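Side-chain contact in Arf-GAP (Mus musculus, PDB 5C79), which probably stimulates GTP hydrolysis by Arf1 in a phosphatidylinositol 4,5-bisphosphate-dependent way, and binds that lipid through its PH domain: residues A[66-71]-A[108-113]. Residues are numbered along the deposited sequence; the frame is centred on the assembly and turned at random.
Sequences GILTIS and YHFQAE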
ATOM      1  N   GLY A  66       9.161   7.178  -3.208  1.00 18.36           N
ATOM      2  CA  GLY A  66       8.919   6.032  -4.057  1.00 18.57           C
ATOM      3  C   GLY A  66       8.913   4.693  -3.359  1.00 18.90           C
ATOM      4  O   GLY A  66       8.955   3.661  -4.015  1.00 19.19           O
ATOM      5  N   ILE A  67       8.841   4.732  -2.030  1.00 19.21           N
ATOM      6  CA  ILE A  67       8.877   3.539  -1.190  1.00 19.82           C
ATOM      7  C   ILE A  67       7.648   3.459  -0.280  1.00 18.62           C
ATOM      8  O   ILE A  67       7.305   4.429   0.373  1.00 19.44           O
ATOM      9  CB  ILE A  67      10.139   3.533  -0.306  1.00 20.07           C
ATOM     10  CG1 ILE A  67      11.400   3.501  -1.163  1.00 23.09           C
ATOM     11  CG2 ILE A  67      10.179   2.328   0.633  1.00 20.82           C
ATOM     12  CD1 ILE A  67      12.692   3.765  -0.394  1.00 26.59           C
ATOM     13  N   LEU A  68       7.055   2.272  -0.224  1.00 18.50           N
ATOM     14  CA  LEU A  68       5.990   1.961   0.739  1.00 17.58           C
ATOM     15  C   LEU A  68       6.682   1.260   1.910  1.00 18.71           C
ATOM     16  O   LEU A  68       7.283   0.193   1.730  1.00 18.18           O
ATOM     17  CB  LEU A  68       4.912   1.033   0.160  1.00 18.12           C
ATOM     18  CG  LEU A  68       3.843   0.571   1.154  1.00 19.08           C
ATOM     19  CD1 LEU A  68       3.065   1.741   1.776  1.00 19.65           C
ATOM     20  CD2 LEU A  68       2.922  -0.439   0.505  1.00 19.53           C
ATOM     21  N   THR A  69       6.557   1.852   3.094  1.00 19.65           N
ATOM     22  CA  THR A  69       7.132   1.279   4.312  1.00 21.97           C
ATOM     23  C   THR A  69       5.967   0.684   5.081  1.00 22.43           C
ATOM     24  O   THR A  69       4.977   1.394   5.364  1.00 22.31           O
ATOM     25  CB  THR A  69       7.920   2.349   5.107  1.00 24.45           C
ATOM     26  OG1 THR A  69       9.088   2.719   4.351  1.00 23.78           O
ATOM     27  CG2 THR A  69       8.415   1.835   6.431  1.00 27.29           C
ATOM     28  N   ILE A  70       6.059  -0.619   5.384  1.00 20.87           N
ATOM     29  CA  ILE A  70       4.995  -1.326   6.088  1.00 21.14           C
ATOM     30  C   ILE A  70       5.554  -1.761   7.448  1.00 23.07           C
ATOM     31  O   ILE A  70       6.485  -2.572   7.514  1.00 21.22           O
ATOM     32  CB  ILE A  70       4.508  -2.588   5.350  1.00 21.24           C
ATOM     33  CG1 ILE A  70       4.116  -2.270   3.922  1.00 24.09           C
ATOM     34  CG2 ILE A  70       3.320  -3.183   6.070  1.00 22.32           C
ATOM     35  CD1 ILE A  70       4.073  -3.486   3.018  1.00 22.83           C
ATOM     36  N   SER A  71       4.964  -1.228   8.505  1.00 23.34           N
ATOM     37  CA  SER A  71       5.432  -1.519   9.857  1.00 26.13           C
ATOM     38  C   SER A  71       5.013  -2.901  10.250  1.00 26.99           C
ATOM     39  O   SER A  71       4.044  -3.464   9.764  1.00 25.45           O
ATOM     40  CB  SER A  71       4.945  -0.479  10.860  1.00 28.57           C
ATOM     41  OG  SER A  71       5.445   0.805  10.505  1.00 31.90           O
ATOM     42  N   TYR A 108       0.899  -8.608  -1.379  1.00 20.31           N
ATOM     43  CA  TYR A 108       0.248  -8.086  -0.198  1.00 20.08           C
ATOM     44  C   TYR A 108      -1.234  -7.877  -0.457  1.00 18.34           C
ATOM     45  O   TYR A 108      -1.603  -7.343  -1.512  1.00 21.56           O
ATOM     46  CB  TYR A 108       0.898  -6.776   0.201  1.00 20.68           C
ATOM     47  CG  TYR A 108       2.242  -6.921   0.829  1.00 21.57           C
ATOM     48  CD1 TYR A 108       3.412  -6.931   0.048  1.00 23.10           C
ATOM     49  CD2 TYR A 108       2.367  -7.020   2.210  1.00 21.76           C
ATOM     50  CE1 TYR A 108       4.658  -7.070   0.657  1.00 23.81           C
ATOM     51  CE2 TYR A 108       3.617  -7.127   2.809  1.00 24.80           C
ATOM     52  CZ  TYR A 108       4.750  -7.186   2.030  1.00 23.89           C
ATOM     53  OH  TYR A 108       5.974  -7.245   2.695  1.00 23.59           O
ATOM     54  N   HIS A 109      -2.090  -8.312   0.474  1.00 17.72           N
ATOM     55  CA  HIS A 109      -3.538  -8.081   0.360  1.00 17.96           C
ATOM     56  C   HIS A 109      -3.866  -7.011   1.369  1.00 17.26           C
ATOM     57  O   HIS A 109      -3.743  -7.256   2.574  1.00 17.53           O
ATOM     58  CB  HIS A 109      -4.375  -9.319   0.650  1.00 20.52           C
ATOM     59  CG  HIS A 109      -3.966 -10.482  -0.172  1.00 23.25           C
ATOM     60  ND1 HIS A 109      -4.111 -10.494  -1.542  1.00 25.23           N
ATOM     61  CD2 HIS A 109      -3.332 -11.630   0.152  1.00 25.31           C
ATOM     62  CE1 HIS A 109      -3.636 -11.626  -2.024  1.00 26.10           C
ATOM     63  NE2 HIS A 109      -3.153 -12.334  -1.018  1.00 26.52           N
ATOM     64  N   PHE A 110      -4.278  -5.843   0.882  1.00 15.94           N
ATOM     65  CA  PHE A 110      -4.579  -4.707   1.751  1.00 16.79           C
ATOM     66  C   PHE A 110      -6.056  -4.374   1.715  1.00 18.25           C
ATOM     67  O   PHE A 110      -6.753  -4.693   0.753  1.00 18.97           O
ATOM     68  CB  PHE A 110      -3.816  -3.451   1.320  1.00 16.78           C
ATOM     69  CG  PHE A 110      -2.326  -3.501   1.561  1.00 16.94           C
ATOM     70  CD1 PHE A 110      -1.803  -3.641   2.844  1.00 17.54           C
ATOM     71  CD2 PHE A 110      -1.431  -3.386   0.499  1.00 16.65           C
ATOM     72  CE1 PHE A 110      -0.444  -3.636   3.061  1.00 18.21           C
ATOM     73  CE2 PHE A 110      -0.067  -3.388   0.703  1.00 16.54           C
ATOM     74  CZ  PHE A 110       0.445  -3.527   1.989  1.00 18.48           C
ATOM     75  N   GLN A 111      -6.517  -3.730   2.768  1.00 18.50           N
ATOM     76  CA  GLN A 111      -7.853  -3.111   2.788  1.00 18.38           C
ATOM     77  C   GLN A 111      -7.771  -1.755   3.443  1.00 18.23           C
ATOM     78  O   GLN A 111      -7.197  -1.602   4.536  1.00 19.85           O
ATOM     79  CB  GLN A 111      -8.884  -4.036   3.423  1.00 19.55           C
ATOM     80  CG  GLN A 111     -10.303  -3.526   3.327  1.00 20.61           C
ATOM     81  CD  GLN A 111     -11.319  -4.487   3.883  1.00 22.24           C
ATOM     82  OE1 GLN A 111     -11.876  -4.279   4.965  1.00 24.50           O
ATOM     83  NE2 GLN A 111     -11.601  -5.537   3.118  1.00 23.10           N
ATOM     84  N   ALA A 112      -8.342  -0.751   2.775  1.00 17.99           N
ATOM     85  CA  ALA A 112      -8.446   0.585   3.355  1.00 20.44           C
ATOM     86  C   ALA A 112      -9.671   0.673   4.278  1.00 22.40           C
ATOM     87  O   ALA A 112     -10.543  -0.178   4.269  1.00 21.51           O
ATOM     88  CB  ALA A 112      -8.566   1.627   2.251  1.00 20.72           C
ATOM     89  N   GLU A 113      -9.741   1.772   5.009  1.00 27.37           N
ATOM     90  CA  GLU A 113     -10.901   2.046   5.910  1.00 31.85           C
ATOM     91  C   GLU A 113     -12.262   2.181   5.242  1.00 31.19           C
ATOM     92  O   GLU A 113     -13.268   1.661   5.741  1.00 32.59           O
ATOM     93  CB  GLU A 113     -10.624   3.315   6.701  1.00 36.58           C
ATOM     94  CG  GLU A 113     -11.524   3.560   7.914  1.00 43.61           C
ATOM     95  CD  GLU A 113     -11.216   4.893   8.582  1.00 50.15           C
ATOM     96  OE1 GLU A 113     -10.081   5.436   8.386  1.00 51.59           O
ATOM     97  OE2 GLU A 113     -12.112   5.394   9.306  1.00 55.33           O
TER
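Ile70 drives its terminal methyl, CD1, into the angle between two aromatic rings, those of Tyr108 and Phe110. Over the Tyr108 ring, CD1 stands 3.9 Å from the centroid and 21° off the ring normal, which identifies a CH-pi contact; the methyl is displaced toward the rim, with CE2 of Tyr108 nearest at 3.7 Å. Phe110 receives the same methyl differently, at its edge and in the ring plane, CZ lying 3.8 Å from Ile70 CD1. With CG1 of Ile70 anti to the carbonyl carbon (chi1 -53°) and CD1 extended from CA, the methyl is carried away from the strand to the two rings. Packing is slacker at Leu68, whose CD2 comes within 4.2 Å of Phe110 CE2 and meets that ring obliquely.

These four buried side chains bridge strands 67-70 and 106-111, which are not sheet neighbours. The axes of the short segments 67-70 and 108-111 approach to 12.3 Å at 81°, and no hydrogen bond joins the segments, as expected where two halves of the strongly bent PH-domain barrel face each other across its interior. Leu82 touches both Ile70 and Tyr108, while Phe99 meets the Phe110 ring. On the outward side the character changes: partly exposed Thr69 hydrogen-bonds through OG1 to Lys81 NZ, and exposed His109 through ND1 to Asp100 OD1. Tyr108 also makes a cation-pi contact with Arg106, a residue of a phosphoinositide pocket, and the Tyr108 side chain comes to about 5 Å from the bound lipid. Cohesion across the segments therefore rests on dispersion and methyl-to-ring contact, and Tyr108 brings this apolar interior close to the bound lipid.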